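Local atomic coordinates of maleylacetate reductase (PDB entry 3HL0), a protein that catalyses the NADH-dependent reduction of maleylacetate to 3-oxoadipate, probably as a step in the breakdown of gamma-resorcylate. Residues A[167-171]-A[296-302]; A[246-251]-A[319-323]; A[257-262]-A[303-309]. All coordinates share one frame. Residue numbers count along the deposited sequence, not the author numbering.

Overall arrangement
All three contacts lie in the helical C-terminal part of this iron-containing alcohol dehydrogenase, where they join helices 163-180, 239-251, 255-271, 289-300 and 316-323. Contacts 1 and 3, with centres about 10 Å apart, alternate along the chain (167-171, 257-262, 296-302, 303-309) and touch through Leu171 against Ala260 and Thr168 against Pro303. Contacts 1 and 2 also alternate but do not touch; contact 3, nested within the loop that contact 2 closes, bridges them. Its centre is about 14 Å from that of contact 2, whose Leu247 packs on Leu262 and Leu306. Contacts 1 and 3 come near the cofactor: the side chains of Thr168 and Glu257 each lie about 7 Å from the bound NAD.

Contact 1 (A[167-171]-A[296-302]); sequences MTSGL and FAARLGA
Segment 167-171 lies within helix 163-180, whereas 296-302 holds the last turn of helix 289-300 and its exit. The short axes run nearly antiparallel (157°, closest approach 10.7 Å), with CA pairs Met167-Leu300 at 6.3 Å and Thr168-Ala302 at 6.2 Å. Leu171, an mt rotamer, has the largest area covered by the other segment (75 Å²): its CD1 lies 3.7 Å from Ala302 CB and 4.1 Å from Ala297 CB, and its CD2 meets the ring edge of Phe296 at CD2, 4.1 Å away. Leu300, also mt, brings CD1 to 4.2 Å from Leu171 CG. Two helices of the helical C-terminal domain of an iron-containing alcohol dehydrogenase pack here, the Thr168 side chain about 7 Å from bound NAD. Helix 289-300 ends in a Schellman motif: Gly301 has phi 71°, Ala302 N bonds Ala297 O at 3.1 Å and Gly301 N bonds Ala298 O at 3.0 Å; Ala302 CB points toward helix 163-180. Met167, a selenomethionine with chi1 and chi2 both m, folds along Leu300, SE to CB 3.8 Å, and sets its CG 3.5 Å from Leu300 O. Thr168 is p, with CG2 4.3 Å from Ala302 CB. Helix 188-210 covers Met167, Phe296 and Leu300.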
HETATM    1  N   MSE A 167      11.720  -7.243  -0.112  1.00 10.07           N
HETATM    2  CA  MSE A 167      11.741  -8.691   0.145  1.00 10.65           C
HETATM    3  C   MSE A 167      10.547  -9.387  -0.523  1.00 11.33           C
HETATM    4  O   MSE A 167      10.722 -10.405  -1.194  1.00 10.89           O
HETATM    5  CB  MSE A 167      11.749  -8.989   1.640  1.00 11.42           C
HETATM    6  CG  MSE A 167      12.956  -8.407   2.411  1.00 13.10           C
HETATM    7 SE   MSE A 167      14.705  -8.882   1.736  0.75 10.15          SE
HETATM    8  CE  MSE A 167      15.121  -7.316   0.742  1.00 14.28           C
ATOM      9  N   THR A 168       9.342  -8.841  -0.358  1.00  9.58           N
ATOM     10  CA  THR A 168       8.173  -9.553  -0.910  1.00  9.61           C
ATOM     11  C   THR A 168       8.122  -9.410  -2.441  1.00  8.85           C
ATOM     12  O   THR A 168       7.778 -10.384  -3.147  1.00  9.22           O
ATOM     13  CB  THR A 168       6.839  -9.110  -0.278  1.00 10.03           C
ATOM     14  OG1 THR A 168       6.772  -7.676  -0.374  1.00 11.14           O
ATOM     15  CG2 THR A 168       6.850  -9.523   1.185  1.00 10.92           C
ATOM     16  N   SER A 169       8.493  -8.243  -2.978  1.00  8.83           N
ATOM     17  CA  SER A 169       8.550  -8.115  -4.419  1.00  9.40           C
ATOM     18  C   SER A 169       9.642  -9.047  -4.969  1.00  8.12           C
ATOM     19  O   SER A 169       9.464  -9.629  -6.054  1.00  8.27           O
ATOM     20  CB  SER A 169       8.860  -6.645  -4.794  1.00  9.65           C
ATOM     21  OG  SER A 169       8.830  -6.468  -6.250  1.00 10.70           O
ATOM     22  N   GLY A 170      10.754  -9.211  -4.231  1.00  7.80           N
ATOM     23  CA  GLY A 170      11.850 -10.118  -4.673  1.00  7.49           C
ATOM     24  C   GLY A 170      11.325 -11.540  -4.723  1.00  7.11           C
ATOM     25  O   GLY A 170      11.626 -12.288  -5.656  1.00  8.36           O
ATOM     26  N   LEU A 171      10.514 -11.943  -3.711  1.00  6.72           N
ATOM     27  CA  LEU A 171       9.903 -13.274  -3.767  1.00  8.68           C
ATOM     28  C   LEU A 171       8.883 -13.422  -4.902  1.00  7.34           C
ATOM     29  O   LEU A 171       8.755 -14.517  -5.470  1.00  7.97           O
ATOM     30  CB  LEU A 171       9.292 -13.676  -2.398  1.00  8.50           C
ATOM     31  CG  LEU A 171      10.335 -13.904  -1.299  1.00  9.67           C
ATOM     32  CD1 LEU A 171       9.614 -13.823   0.080  1.00 12.20           C
ATOM     33  CD2 LEU A 171      11.005 -15.256  -1.477  1.00 12.76           C
ATOM     34  N   PHE A 296      14.240 -19.665   3.355  1.00 11.66           N
ATOM     35  CA  PHE A 296      14.831 -18.466   2.762  1.00 11.90           C
ATOM     36  C   PHE A 296      13.972 -17.228   3.049  1.00 12.01           C
ATOM     37  O   PHE A 296      14.489 -16.173   3.402  1.00 13.22           O
ATOM     38  CB  PHE A 296      15.012 -18.686   1.243  1.00 11.02           C
ATOM     39  CG  PHE A 296      15.506 -17.475   0.517  1.00  9.26           C
ATOM     40  CD1 PHE A 296      16.832 -17.020   0.657  1.00 12.08           C
ATOM     41  CD2 PHE A 296      14.645 -16.743  -0.281  1.00 11.09           C
ATOM     42  CE1 PHE A 296      17.267 -15.878  -0.011  1.00 11.91           C
ATOM     43  CE2 PHE A 296      15.076 -15.598  -0.939  1.00 11.00           C
ATOM     44  CZ  PHE A 296      16.376 -15.156  -0.828  1.00 13.42           C
ATOM     45  N   ALA A 297      12.652 -17.355   2.914  1.00 10.85           N
ATOM     46  CA  ALA A 297      11.742 -16.255   3.178  1.00 11.30           C
ATOM     47  C   ALA A 297      11.872 -15.803   4.634  1.00 12.02           C
ATOM     48  O   ALA A 297      11.775 -14.618   4.919  1.00 13.29           O
ATOM     49  CB  ALA A 297      10.280 -16.688   2.871  1.00 11.61           C
ATOM     50  N   ALA A 298      12.112 -16.765   5.532  1.00 13.13           N
ATOM     51  CA  ALA A 298      12.260 -16.428   6.943  1.00 14.01           C
ATOM     52  C   ALA A 298      13.551 -15.627   7.145  1.00 15.26           C
ATOM     53  O   ALA A 298      13.523 -14.688   7.947  1.00 16.18           O
ATOM     54  CB  ALA A 298      12.244 -17.703   7.821  1.00 14.67           C
ATOM     55  N   ARG A 299      14.635 -15.966   6.427  1.00 15.32           N
ATOM     56  CA  ARG A 299      15.886 -15.157   6.480  1.00 16.40           C
ATOM     57  C   ARG A 299      15.601 -13.715   6.048  1.00 15.74           C
ATOM     58  O   ARG A 299      16.305 -12.792   6.456  1.00 17.08           O
ATOM     59  CB  ARG A 299      17.019 -15.753   5.612  1.00 17.91           C
ATOM     60  CG  ARG A 299      17.592 -17.125   6.044  1.00 21.82           C
ATOM     61  CD  ARG A 299      18.617 -17.625   4.984  1.00 22.48           C
ATOM     62  NE  ARG A 299      19.669 -16.614   4.760  1.00 30.21           N
ATOM     63  CZ  ARG A 299      20.341 -16.423   3.632  1.00 29.37           C
ATOM     64  NH1 ARG A 299      20.086 -17.144   2.536  1.00 29.43           N
ATOM     65  NH2 ARG A 299      21.274 -15.483   3.598  1.00 31.48           N
ATOM     66  N   LEU A 300      14.611 -13.499   5.188  1.00 14.18           N
ATOM     67  CA  LEU A 300      14.339 -12.147   4.702  1.00 12.79           C
ATOM     68  C   LEU A 300      13.364 -11.398   5.593  1.00 12.09           C
ATOM     69  O   LEU A 300      13.125 -10.204   5.408  1.00 13.23           O
ATOM     70  CB  LEU A 300      13.742 -12.183   3.277  1.00 13.16           C
ATOM     71  CG  LEU A 300      14.507 -12.954   2.213  1.00 11.90           C
ATOM     72  CD1 LEU A 300      13.754 -12.767   0.909  1.00 11.12           C
ATOM     73  CD2 LEU A 300      15.976 -12.453   2.093  1.00 14.64           C
ATOM     74  N   GLY A 301      12.757 -12.128   6.530  1.00 13.91           N
ATOM     75  CA  GLY A 301      11.692 -11.572   7.365  1.00 13.60           C
ATOM     76  C   GLY A 301      10.367 -11.305   6.654  1.00 14.30           C
ATOM     77  O   GLY A 301       9.590 -10.445   7.059  1.00 15.46           O
ATOM     78  N   ALA A 302      10.110 -12.029   5.565  1.00 12.95           N
ATOM     79  CA  ALA A 302       8.874 -11.838   4.834  1.00 12.45           C
ATOM     80  C   ALA A 302       7.692 -12.461   5.597  1.00 11.96           C
ATOM     81  O   ALA A 302       7.875 -13.392   6.412  1.00 12.61           O
ATOM     82  CB  ALA A 302       8.994 -12.526   3.443  1.00 11.78           C
TER

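Contact 2 (A[246-251]-A[319-323]); sequences TLGGSL and MAELA
Met319, a selenomethionine, covers Leu247 and Leu251 with its CG and drives its selenium between Thr246 and Ser250. Both chi1 (-74°) and chi2 (-48°) are m, which bends the chain so that CG lies 3.8 Å from Leu247 CD1 and 4.1 Å from Leu251 CD1, while SE is 3.8 Å from Ser250 CB and 4.3 Å from Thr246 CG2. Both segments are helical, with i to i+4 bonds such as Ser250 N to Thr246 O (3.0 Å) and Ala323 N to Met319 O (2.9 Å). Their axes come within 10.4 Å and cross at a signed angle of 122°; the CA pairs are Thr246-Ala323 at 6.5 Å and Leu247-Met319 at 6.8 Å. This is a single knob-into-hole fit, Met319 into the hole of Thr246, Leu247, Ser250 and Leu251, between two helices of the helical C-terminal domain, 239-251 and 316-323, with the Leu247 side chain about 12 Å from the bound NAD. Leu322 (chi1 -95°, between wells; chi2 t) fills the more open side of the contact: its CB is 3.7 Å from Thr246 CG2, and its CD1 is only 2.9 Å from Ser250 OG, a tight approach at a serine modelled in two conformers. Thr246 is m, directing CG2 at the other helix while OG1 hydrogen-bonds Lys242 O. Met319 and Ala323 also pack on Leu343 and Ile339, so Met319 is packed by both helix 239-251 and helix 336-348. Leu251 is mt; its CB starts off sideways, and the leucyl end then turns in to Met319.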
ATOM      1  N   THR A 246      -6.434 -15.690  -7.770  1.00 13.49           N
ATOM      2  CA  THR A 246      -7.741 -16.020  -7.150  1.00 15.23           C
ATOM      3  C   THR A 246      -7.863 -15.386  -5.779  1.00 16.24           C
ATOM      4  O   THR A 246      -8.850 -14.705  -5.476  1.00 15.89           O
ATOM      5  CB  THR A 246      -7.913 -17.535  -6.992  1.00 16.73           C
ATOM      6  OG1 THR A 246      -7.950 -18.095  -8.295  1.00 20.66           O
ATOM      7  CG2 THR A 246      -9.170 -17.864  -6.218  1.00 19.34           C
ATOM      8  N   LEU A 247      -6.882 -15.610  -4.917  1.00 16.17           N
ATOM      9  CA  LEU A 247      -6.956 -15.033  -3.568  1.00 19.10           C
ATOM     10  C   LEU A 247      -6.870 -13.531  -3.592  1.00 20.70           C
ATOM     11  O   LEU A 247      -7.587 -12.827  -2.853  1.00 20.66           O
ATOM     12  CB  LEU A 247      -5.784 -15.563  -2.726  1.00 20.27           C
ATOM     13  CG  LEU A 247      -6.021 -16.710  -1.768  1.00 22.99           C
ATOM     14  CD1 LEU A 247      -6.604 -17.943  -2.455  1.00 27.94           C
ATOM     15  CD2 LEU A 247      -4.702 -17.035  -1.069  1.00 23.11           C
ATOM     16  N   GLY A 248      -5.957 -13.025  -4.413  1.00 20.78           N
ATOM     17  CA  GLY A 248      -5.736 -11.593  -4.541  1.00 23.35           C
ATOM     18  C   GLY A 248      -6.989 -10.887  -4.967  1.00 23.85           C
ATOM     19  O   GLY A 248      -7.395  -9.888  -4.349  1.00 26.43           O
ATOM     20  N   GLY A 249      -7.634 -11.412  -5.995  1.00 23.10           N
ATOM     21  CA  GLY A 249      -8.850 -10.858  -6.534  1.00 23.14           C
ATOM     22  C   GLY A 249     -10.092 -10.956  -5.670  1.00 21.96           C
ATOM     23  O   GLY A 249     -10.881 -10.007  -5.631  1.00 24.00           O
ATOM     24  N   SER A 250     -10.269 -12.085  -4.977  0.50 20.30           N
ATOM     25  CA  SER A 250     -11.486 -12.369  -4.210  0.50 19.42           C
ATOM     26  C   SER A 250     -11.444 -11.774  -2.818  0.50 18.44           C
ATOM     27  O   SER A 250     -12.496 -11.457  -2.232  0.50 17.26           O
ATOM     28  CB  SER A 250     -11.680 -13.875  -4.061  0.50 19.27           C
ATOM     29  OG  SER A 250     -11.983 -14.452  -5.306  0.50 22.66           O
ATOM     30  N   LEU A 251     -10.236 -11.662  -2.268  1.00 17.06           N
ATOM     31  CA  LEU A 251     -10.065 -11.147  -0.895  1.00 17.59           C
ATOM     32  C   LEU A 251      -9.339  -9.805  -0.804  1.00 18.05           C
ATOM     33  O   LEU A 251      -9.122  -9.316   0.309  1.00 19.28           O
ATOM     34  CB  LEU A 251      -9.333 -12.182  -0.016  1.00 16.30           C
ATOM     35  CG  LEU A 251      -9.980 -13.571   0.075  1.00 18.31           C
ATOM     36  CD1 LEU A 251      -9.190 -14.529   0.975  1.00 20.17           C
ATOM     37  CD2 LEU A 251     -11.432 -13.454   0.607  1.00 21.33           C
HETATM   38  N   MSE A 319     -12.280 -20.358  -1.045  1.00 15.22           N
HETATM   39  CA  MSE A 319     -11.109 -20.211  -1.896  1.00 15.69           C
HETATM   40  C   MSE A 319     -10.709 -21.524  -2.560  1.00 15.13           C
HETATM   41  O   MSE A 319     -10.344 -21.513  -3.718  1.00 15.65           O
HETATM   42  CB  MSE A 319      -9.915 -19.637  -1.111  1.00 14.98           C
HETATM   43  CG  MSE A 319     -10.040 -18.147  -0.783  1.00 16.24           C
HETATM   44 SE   MSE A 319     -10.541 -16.952  -2.199  0.75 18.18          SE
HETATM   45  CE  MSE A 319     -12.477 -16.927  -1.857  1.00 23.14           C
ATOM     46  N   ALA A 320     -10.803 -22.632  -1.834  1.00 15.47           N
ATOM     47  CA  ALA A 320     -10.452 -23.926  -2.438  1.00 15.66           C
ATOM     48  C   ALA A 320     -11.436 -24.221  -3.591  1.00 17.26           C
ATOM     49  O   ALA A 320     -11.042 -24.768  -4.626  1.00 17.64           O
ATOM     50  CB  ALA A 320     -10.493 -25.022  -1.400  1.00 15.33           C
ATOM     51  N   GLU A 321     -12.710 -23.828  -3.422  1.00 17.60           N
ATOM     52  CA  GLU A 321     -13.701 -23.961  -4.510  1.00 19.41           C
ATOM     53  C   GLU A 321     -13.371 -23.098  -5.732  1.00 19.05           C
ATOM     54  O   GLU A 321     -13.365 -23.605  -6.845  1.00 19.73           O
ATOM     55  CB  GLU A 321     -15.119 -23.696  -3.991  1.00 20.10           C
ATOM     56  CG  GLU A 321     -16.251 -23.809  -5.049  1.00 25.15           C
ATOM     57  CD  GLU A 321     -16.343 -25.176  -5.749  1.00 32.40           C
ATOM     58  OE1 GLU A 321     -16.112 -26.224  -5.095  1.00 31.83           O
ATOM     59  OE2 GLU A 321     -16.680 -25.188  -6.966  1.00 37.77           O
ATOM     60  N   LEU A 322     -13.074 -21.816  -5.532  1.00 19.21           N
ATOM     61  CA  LEU A 322     -12.744 -20.926  -6.634  1.00 20.09           C
ATOM     62  C   LEU A 322     -11.480 -21.385  -7.336  1.00 19.99           C
ATOM     63  O   LEU A 322     -11.372 -21.295  -8.558  1.00 20.34           O
ATOM     64  CB  LEU A 322     -12.543 -19.488  -6.133  1.00 21.72           C
ATOM     65  CG  LEU A 322     -13.614 -18.416  -6.130  1.00 26.50           C
ATOM     66  CD1 LEU A 322     -12.908 -17.081  -5.948  1.00 27.83           C
ATOM     67  CD2 LEU A 322     -14.420 -18.399  -7.437  1.00 30.25           C
ATOM     68  N   ALA A 323     -10.523 -21.884  -6.560  1.00 19.16           N
ATOM     69  CA  ALA A 323      -9.244 -22.309  -7.126  1.00 20.91           C
ATOM     70  C   ALA A 323      -9.372 -23.542  -7.994  1.00 21.69           C
ATOM     71  O   ALA A 323      -8.474 -23.859  -8.780  1.00 21.94           O
ATOM     72  CB  ALA A 323      -8.230 -22.562  -5.986  1.00 20.54           C
TER

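Contact 3 (A[257-262]-A[303-309]); sequences ETHAVL and PSSLAAL
Two waters stitch a helix to a loop here, each donating to a carbonyl on both sides: water 1 lies 2.7 Å from both Ala260 O and Pro303 O, water 2 lies 2.7 Å from Val261 O and 2.8 Å from Ser304 O. No direct hydrogen bond crosses between helical 257-262 and the irregular start of 303-309, where Ser304 (phi/psi -127/-4) interrupts the extended Pro303 and Ser305, although Val261 and Ser304 CA atoms are only 4.8 Å apart. Val261, chi1 t, is the wedge. Its CG2 meets Pro303 O at 3.5 Å and Leu309 CD1 at 3.9 Å; its CG1 lies 3.7 Å from Leu306 CD2. Ser305 OG accepts from Ala308 N (3.0 Å), an ST motif; beyond Ser305 the chain is helical in phi/psi over 306-308, and Leu306 and Leu309, both mt, pack on the helix. Leu309 CD2 approaches Glu257 CB at 3.8 Å, whereas the carboxylate leads away. Leu306 also packs on Leu343 and Ala346 of helix 336-348 within the helical C-terminal domain, and Ala308 makes backbone hydrogen bonds to the second subunit. Because the facing carbonyls are acceptors, they cannot bond directly: water supplies the protons, and apolar packing the rest.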
ATOM      1  N   GLU A 257       2.904  -9.601  -1.135  1.00  9.21           N
ATOM      2  CA  GLU A 257       2.856 -10.400   0.086  1.00  9.34           C
ATOM      3  C   GLU A 257       2.149 -11.733  -0.119  1.00  8.83           C
ATOM      4  O   GLU A 257       2.532 -12.718   0.502  1.00  8.61           O
ATOM      5  CB  GLU A 257       2.061  -9.639   1.144  1.00 10.70           C
ATOM      6  CG  GLU A 257       2.832  -8.481   1.791  1.00 14.69           C
ATOM      7  CD  GLU A 257       2.771  -7.165   1.010  1.00 20.60           C
ATOM      8  OE1 GLU A 257       2.346  -7.094  -0.180  1.00 17.27           O
ATOM      9  OE2 GLU A 257       3.131  -6.136   1.638  1.00 27.24           O
ATOM     10  N   THR A 258       1.124 -11.735  -0.961  1.00  8.69           N
ATOM     11  CA  THR A 258       0.397 -12.991  -1.289  1.00  8.95           C
ATOM     12  C   THR A 258       1.344 -14.000  -1.966  1.00  8.70           C
ATOM     13  O   THR A 258       1.402 -15.167  -1.584  1.00  8.76           O
ATOM     14  CB  THR A 258      -0.802 -12.708  -2.184  1.00  9.53           C
ATOM     15  OG1 THR A 258      -1.695 -11.831  -1.474  1.00 11.91           O
ATOM     16  CG2 THR A 258      -1.569 -14.000  -2.487  1.00 10.97           C
ATOM     17  N   HIS A 259       2.147 -13.486  -2.893  1.00  8.98           N
ATOM     18  CA  HIS A 259       3.186 -14.333  -3.532  1.00  8.28           C
ATOM     19  C   HIS A 259       4.194 -14.849  -2.537  1.00  7.59           C
ATOM     20  O   HIS A 259       4.514 -16.006  -2.538  1.00  7.99           O
ATOM     21  CB  HIS A 259       3.926 -13.552  -4.595  1.00  8.56           C
ATOM     22  CG  HIS A 259       3.182 -13.468  -5.863  1.00  9.42           C
ATOM     23  ND1 HIS A 259       3.381 -14.347  -6.902  1.00 11.26           N
ATOM     24  CD2 HIS A 259       2.194 -12.622  -6.256  1.00 11.16           C
ATOM     25  CE1 HIS A 259       2.532 -14.059  -7.877  1.00 13.00           C
ATOM     26  NE2 HIS A 259       1.804 -13.014  -7.510  1.00 14.93           N
ATOM     27  N   ALA A 260       4.643 -13.991  -1.621  1.00  7.87           N
ATOM     28  CA  ALA A 260       5.632 -14.427  -0.662  1.00  7.52           C
ATOM     29  C   ALA A 260       5.107 -15.507   0.265  1.00  8.52           C
ATOM     30  O   ALA A 260       5.789 -16.479   0.547  1.00 10.04           O
ATOM     31  CB  ALA A 260       6.108 -13.208   0.195  1.00  8.85           C
ATOM     32  N   VAL A 261       3.870 -15.320   0.725  1.00  7.63           N
ATOM     33  CA  VAL A 261       3.274 -16.317   1.618  1.00  8.52           C
ATOM     34  C   VAL A 261       3.028 -17.679   0.950  1.00  8.29           C
ATOM     35  O   VAL A 261       3.324 -18.737   1.541  1.00  8.68           O
ATOM     36  CB  VAL A 261       1.986 -15.779   2.243  1.00  8.50           C
ATOM     37  CG1 VAL A 261       1.282 -16.888   3.063  1.00  9.96           C
ATOM     38  CG2 VAL A 261       2.335 -14.633   3.179  1.00 10.85           C
ATOM     39  N   LEU A 262       2.483 -17.627  -0.265  1.00  7.82           N
ATOM     40  CA  LEU A 262       2.059 -18.877  -0.936  1.00  7.70           C
ATOM     41  C   LEU A 262       3.236 -19.644  -1.532  1.00  7.77           C
ATOM     42  O   LEU A 262       3.132 -20.861  -1.640  1.00  8.25           O
ATOM     43  CB  LEU A 262       1.011 -18.591  -2.030  1.00  8.18           C
ATOM     44  CG  LEU A 262      -0.395 -18.268  -1.458  1.00 11.24           C
ATOM     45  CD1 LEU A 262      -1.298 -17.897  -2.628  1.00 15.14           C
ATOM     46  CD2 LEU A 262      -0.943 -19.424  -0.708  1.00 12.61           C
ATOM     47  N   PRO A 303       6.487 -11.962   5.356  1.00 13.16           N
ATOM     48  CA  PRO A 303       5.328 -12.614   5.966  1.00 13.82           C
ATOM     49  C   PRO A 303       5.211 -14.070   5.535  1.00 12.47           C
ATOM     50  O   PRO A 303       5.586 -14.420   4.419  1.00 13.63           O
ATOM     51  CB  PRO A 303       4.139 -11.812   5.435  1.00 13.03           C
ATOM     52  CG  PRO A 303       4.629 -11.178   4.143  1.00 17.75           C
ATOM     53  CD  PRO A 303       6.109 -10.898   4.414  1.00 13.36           C
ATOM     54  N   SER A 304       4.700 -14.913   6.425  1.00 12.17           N
ATOM     55  CA  SER A 304       4.683 -16.343   6.166  1.00 12.39           C
ATOM     56  C   SER A 304       3.313 -16.959   6.324  1.00 11.69           C
ATOM     57  O   SER A 304       3.158 -18.126   6.043  1.00 12.17           O
ATOM     58  CB  SER A 304       5.671 -17.038   7.093  1.00 14.17           C
ATOM     59  OG  SER A 304       5.283 -16.769   8.451  1.00 15.47           O
ATOM     60  N   SER A 305       2.307 -16.200   6.747  1.00 10.53           N
ATOM     61  CA  SER A 305       0.962 -16.816   6.870  1.00 10.27           C
ATOM     62  C   SER A 305      -0.117 -15.993   6.207  1.00  9.80           C
ATOM     63  O   SER A 305      -0.059 -14.750   6.131  1.00  9.89           O
ATOM     64  CB  SER A 305       0.583 -17.053   8.349  1.00 12.15           C
ATOM     65  OG  SER A 305       0.080 -15.856   8.903  1.00 14.27           O
ATOM     66  N   LEU A 306      -1.129 -16.688   5.697  1.00  8.55           N
ATOM     67  CA  LEU A 306      -2.249 -15.991   5.101  1.00  8.11           C
ATOM     68  C   LEU A 306      -3.038 -15.256   6.196  1.00  9.12           C
ATOM     69  O   LEU A 306      -3.670 -14.229   5.894  1.00  9.01           O
ATOM     70  CB  LEU A 306      -3.223 -16.918   4.335  1.00  8.29           C
ATOM     71  CG  LEU A 306      -2.602 -17.546   3.072  1.00  8.91           C
ATOM     72  CD1 LEU A 306      -3.662 -18.542   2.483  1.00 10.85           C
ATOM     73  CD2 LEU A 306      -2.290 -16.408   2.051  1.00  9.07           C
ATOM     74  N   ALA A 307      -2.998 -15.785   7.420  1.00  8.93           N
ATOM     75  CA  ALA A 307      -3.694 -15.091   8.538  1.00  9.83           C
ATOM     76  C   ALA A 307      -3.138 -13.691   8.719  1.00  8.97           C
ATOM     77  O   ALA A 307      -3.918 -12.755   8.965  1.00 10.85           O
ATOM     78  CB  ALA A 307      -3.614 -15.894   9.843  1.00  9.89           C
ATOM     79  N   ALA A 308      -1.836 -13.532   8.506  1.00  9.80           N
ATOM     80  CA  ALA A 308      -1.221 -12.203   8.682  1.00 10.22           C
ATOM     81  C   ALA A 308      -1.688 -11.247   7.600  1.00 10.38           C
ATOM     82  O   ALA A 308      -1.582 -10.030   7.760  1.00 10.85           O
ATOM     83  CB  ALA A 308       0.284 -12.294   8.698  1.00 11.68           C
ATOM     84  N   LEU A 309      -2.181 -11.786   6.482  1.00 10.10           N
ATOM     85  CA  LEU A 309      -2.704 -10.968   5.372  1.00  9.65           C
ATOM     86  C   LEU A 309      -4.184 -10.665   5.496  1.00 10.38           C
ATOM     87  O   LEU A 309      -4.760 -10.048   4.626  1.00 10.95           O
ATOM     88  CB  LEU A 309      -2.377 -11.573   3.975  1.00  9.31           C
ATOM     89  CG  LEU A 309      -0.902 -11.928   3.781  1.00  9.35           C
ATOM     90  CD1 LEU A 309      -0.709 -12.363   2.296  1.00 10.89           C
ATOM     91  CD2 LEU A 309       0.047 -10.768   4.152  1.00 10.31           C
TER
HETATM   92  O   HOH W   1       7.086 -16.161   2.942  1.00 10.04           O
HETATM   93  O   HOH W   2       4.452 -19.462   3.929  1.00  7.23           O